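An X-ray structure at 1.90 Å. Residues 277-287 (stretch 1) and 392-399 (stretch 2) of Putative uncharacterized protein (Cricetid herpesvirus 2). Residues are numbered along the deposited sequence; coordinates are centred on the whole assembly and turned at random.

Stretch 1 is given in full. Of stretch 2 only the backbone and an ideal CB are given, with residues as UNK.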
# COMPACT_ATOMS: atom_id res chain seq x y z
N GLU A 277 -16.43 22.14 -0.33
CA GLU A 277 -16.08 23.41 -0.97
C GLU A 277 -15.36 23.24 -2.31
O GLU A 277 -14.94 24.23 -2.91
CB GLU A 277 -15.24 24.25 -0.02
CG GLU A 277 -16.03 24.79 1.17
CD GLU A 277 -15.25 25.81 1.98
OE1 GLU A 277 -14.11 25.51 2.37
OE2 GLU A 277 -15.79 26.91 2.22
N CYS A 278 -15.22 22.00 -2.78
CA CYS A 278 -14.63 21.73 -4.09
C CYS A 278 -15.60 22.10 -5.20
O CYS A 278 -16.80 21.87 -5.08
CB CYS A 278 -14.24 20.26 -4.24
SG CYS A 278 -13.02 19.65 -3.05
N GLU A 279 -15.09 22.63 -6.30
CA GLU A 279 -15.91 22.82 -7.48
C GLU A 279 -16.22 21.44 -8.08
O GLU A 279 -15.40 20.53 -7.99
CB GLU A 279 -15.21 23.71 -8.51
CG GLU A 279 -14.87 25.09 -7.99
CD GLU A 279 -14.36 26.00 -9.09
OE1 GLU A 279 -15.13 26.31 -10.02
OE2 GLU A 279 -13.18 26.40 -9.02
N GLU A 280 -17.41 21.30 -8.66
CA GLU A 280 -17.84 20.01 -9.20
C GLU A 280 -17.00 19.62 -10.41
O GLU A 280 -16.91 18.45 -10.77
CB GLU A 280 -19.32 20.06 -9.57
CG GLU A 280 -20.25 20.16 -8.38
CD GLU A 280 -20.27 18.91 -7.53
OE1 GLU A 280 -20.10 17.80 -8.09
OE2 GLU A 280 -20.46 19.03 -6.30
N VAL A 281 -16.39 20.62 -11.03
CA VAL A 281 -15.44 20.39 -12.10
C VAL A 281 -14.20 21.19 -11.76
O VAL A 281 -14.27 22.39 -11.52
CB VAL A 281 -15.99 20.81 -13.47
CG1 VAL A 281 -14.95 20.57 -14.56
CG2 VAL A 281 -17.24 20.04 -13.76
N THR A 282 -13.07 20.50 -11.70
CA THR A 282 -11.86 21.14 -11.23
C THR A 282 -11.33 22.06 -12.33
O THR A 282 -11.28 21.65 -13.49
CB THR A 282 -10.81 20.10 -10.83
OG1 THR A 282 -11.41 19.13 -9.97
CG2 THR A 282 -9.65 20.77 -10.11
N PRO A 283 -10.96 23.30 -11.98
CA PRO A 283 -10.42 24.22 -12.99
C PRO A 283 -9.16 23.71 -13.67
O PRO A 283 -8.24 23.23 -13.01
CB PRO A 283 -10.10 25.48 -12.17
CG PRO A 283 -10.98 25.41 -11.00
CD PRO A 283 -11.10 23.95 -10.67
N GLY A 284 -9.12 23.82 -14.99
CA GLY A 284 -7.97 23.41 -15.77
C GLY A 284 -8.03 24.04 -17.14
O GLY A 284 -9.02 24.70 -17.47
N ARG A 285 -6.99 23.84 -17.94
CA ARG A 285 -6.97 24.35 -19.30
C ARG A 285 -7.32 23.24 -20.28
O ARG A 285 -6.65 22.20 -20.32
CB ARG A 285 -5.60 24.95 -19.64
CG ARG A 285 -5.64 25.96 -20.77
CD ARG A 285 -4.27 26.56 -21.04
NE ARG A 285 -3.38 25.60 -21.68
CZ ARG A 285 -2.10 25.85 -21.97
NH1 ARG A 285 -1.56 27.02 -21.67
NH2 ARG A 285 -1.37 24.92 -22.57
N TYR A 286 -8.37 23.45 -21.06
CA TYR A 286 -8.82 22.46 -22.03
C TYR A 286 -8.22 22.75 -23.41
O TYR A 286 -8.23 23.89 -23.87
CB TYR A 286 -10.35 22.45 -22.11
CG TYR A 286 -11.02 22.06 -20.82
CD1 TYR A 286 -11.09 22.95 -19.75
CD2 TYR A 286 -11.58 20.80 -20.65
CE1 TYR A 286 -11.70 22.60 -18.56
CE2 TYR A 286 -12.19 20.44 -19.46
CZ TYR A 286 -12.25 21.34 -18.42
OH TYR A 286 -12.86 20.98 -17.25
N GLU A 287 -7.70 21.70 -24.04
CA GLU A 287 -7.15 21.80 -25.39
C GLU A 287 -7.84 20.82 -26.32
O GLU A 287 -7.32 20.48 -27.39
CB GLU A 287 -5.64 21.54 -25.37
CG GLU A 287 -4.85 22.51 -24.51
CD GLU A 287 -3.40 22.12 -24.36
OE1 GLU A 287 -2.98 21.13 -25.00
OE2 GLU A 287 -2.67 22.81 -23.61
N UNK A 392 -4.03 15.14 -4.70
CA UNK A 392 -4.84 16.09 -5.45
C UNK A 392 -5.89 15.36 -6.26
O UNK A 392 -5.57 14.53 -7.10
CB UNK A 392 -3.96 16.95 -6.36
N UNK A 393 -7.15 15.66 -5.96
CA UNK A 393 -8.27 15.09 -6.69
C UNK A 393 -8.67 16.03 -7.81
O UNK A 393 -8.67 17.26 -7.64
CB UNK A 393 -9.45 14.82 -5.76
N UNK A 394 -8.99 15.45 -8.97
CA UNK A 394 -9.46 16.20 -10.12
C UNK A 394 -10.77 15.60 -10.61
O UNK A 394 -10.87 14.39 -10.81
CB UNK A 394 -8.41 16.21 -11.23
N UNK A 395 -11.77 16.46 -10.76
CA UNK A 395 -13.09 16.07 -11.23
C UNK A 395 -13.25 16.56 -12.66
O UNK A 395 -13.22 17.77 -12.92
CB UNK A 395 -14.19 16.63 -10.33
N UNK A 396 -13.37 15.61 -13.58
CA UNK A 396 -13.42 15.90 -15.00
C UNK A 396 -14.85 15.96 -15.51
O UNK A 396 -15.75 15.34 -14.94
CB UNK A 396 -12.63 14.85 -15.78
N UNK A 397 -15.06 16.72 -16.58
CA UNK A 397 -16.31 16.67 -17.33
C UNK A 397 -16.03 16.17 -18.75
O UNK A 397 -16.85 16.32 -19.65
CB UNK A 397 -16.98 18.04 -17.36
N UNK A 398 -14.84 15.60 -18.93
CA UNK A 398 -14.48 14.90 -20.15
C UNK A 398 -14.35 13.42 -19.82
O UNK A 398 -14.12 13.06 -18.66
CB UNK A 398 -13.19 15.45 -20.75
N UNK A 399 -14.50 12.56 -20.82
CA UNK A 399 -14.30 11.14 -20.60
C UNK A 399 -12.81 10.85 -20.74
O UNK A 399 -12.18 11.25 -21.72
CB UNK A 399 -15.13 10.30 -21.58

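Position 392 lies on an extended strand, and nothing of stretch 1 comes within 5.5 Å of its ideal CB, so this contact sets no rule there. The residue is Arg 392, whose guanidinium bonds elsewhere in the structure.

At 393 CA-to-CB points sideways and again meets open space. Many side chains would serve; the deposited one is Glu 393.

Position 394 also points sideways, but its ideal CB is 4.4 Å from Thr 282 OG1, and the methyl of that threonine is near enough to be covered by a side chain of some reach. A branched aliphatic or an aromatic would suit. It is Tyr 394, with its ring atom CD1 3.8 Å from Thr 282 CG2.

At 395 the backbone is committed before any side chain is chosen. Thr 282 N donates to the O of 395 at 3.0 Å, nearly straight at 167°, while the N of 395 donates to Thr 282 OG1 at 2.8 Å and 173°; one threonine thus answers both backbone polar groups of the residue. The O of a water donates to the O of 395 (2.9 Å) and to Thr 282 O (2.5 Å). CA-to-CB points toward stretch 1, with the ideal CB 3.3 Å from Glu 280 O, and the chain from Cys 278 to Glu 280 offers carbonyls and a CB alongside. A long flat side chain could lie along this segment; leucine or methionine could also follow it. The residue is Tyr 395. Its ring edge meets Glu 279 O (from CD2, 3.4 Å) and Cys 278 CB (from CE2, 3.9 Å), and its OH donates to Glu 393 OE1 at 2.5 Å, tying two strand residues together.

Position 396 points away, leaving stretch 1 indifferent to its choice; it is Leu 396.

At 397 CA-to-CB turns toward stretch 1 again, with Val 281 CG2 4.1 Å and Tyr 286 OH 5.1 Å from the ideal CB. A short polar side chain could reach that hydroxyl: Asp or Asn are candidates. Asp 397 takes the p rotamer, placing OD1 3.2 Å from Tyr 286 OH and OD2 3.4 Å from Val 281 CG1.

Position 398 points toward the Tyr 286 ring, 5.2 Å from CE2 to the ideal CB, a distance that favours a long side chain, aliphatic or cationic. Arg 398, though poorly ordered, lays one guanidinium face over Tyr 286 CD2, 3.3 Å from NH2, while NH1 forms a salt bridge with Asp 397 OD1 at 3.1 Å.

Position 399 is out of reach, and Val 399 makes no contact with stretch 1.

Stretch 2, residues 392-399: REYYLDRV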
# COMPACT_ATOMS: atom_id res chain seq x y z
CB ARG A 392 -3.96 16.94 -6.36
CG ARG A 392 -2.98 17.80 -5.59
CD ARG A 392 -2.16 18.71 -6.47
NE ARG A 392 -1.08 19.32 -5.71
CZ ARG A 392 -1.14 20.49 -5.08
NH1 ARG A 392 -2.26 21.22 -5.12
NH2 ARG A 392 -0.09 20.94 -4.42
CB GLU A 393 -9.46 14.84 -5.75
CG GLU A 393 -9.20 13.76 -4.71
CD GLU A 393 -10.37 13.53 -3.77
OE1 GLU A 393 -11.52 13.89 -4.12
OE2 GLU A 393 -10.14 12.97 -2.68
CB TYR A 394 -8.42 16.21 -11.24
CG TYR A 394 -7.14 16.90 -10.86
CD1 TYR A 394 -6.98 18.26 -11.07
CD2 TYR A 394 -6.08 16.19 -10.29
CE1 TYR A 394 -5.82 18.90 -10.73
CE2 TYR A 394 -4.91 16.83 -9.94
CZ TYR A 394 -4.79 18.19 -10.16
OH TYR A 394 -3.65 18.87 -9.83
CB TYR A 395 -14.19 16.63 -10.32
CG TYR A 395 -13.89 16.42 -8.86
CD1 TYR A 395 -13.55 15.16 -8.37
CD2 TYR A 395 -13.90 17.48 -7.96
CE1 TYR A 395 -13.25 14.96 -7.05
CE2 TYR A 395 -13.61 17.29 -6.62
CZ TYR A 395 -13.28 16.03 -6.17
OH TYR A 395 -12.98 15.82 -4.85
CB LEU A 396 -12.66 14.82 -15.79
CG LEU A 396 -11.13 14.87 -15.84
CD1 LEU A 396 -10.52 14.73 -14.46
CD2 LEU A 396 -10.62 13.77 -16.76
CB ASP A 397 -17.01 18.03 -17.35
CG ASP A 397 -16.08 19.16 -17.77
OD1 ASP A 397 -14.98 18.88 -18.28
OD2 ASP A 397 -16.47 20.33 -17.58
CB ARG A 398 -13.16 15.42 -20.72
CG ARG A 398 -13.15 16.90 -21.03
CD ARG A 398 -13.98 17.23 -22.25
NE ARG A 398 -13.77 18.60 -22.70
CZ ARG A 398 -14.44 19.66 -22.25
NH1 ARG A 398 -15.38 19.52 -21.32
NH2 ARG A 398 -14.16 20.87 -22.73
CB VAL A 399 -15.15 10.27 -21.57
CG1 VAL A 399 -14.62 10.34 -23.00
CG2 VAL A 399 -15.22 8.83 -21.08
O HOH W 1 -11.58 19.40 -14.64
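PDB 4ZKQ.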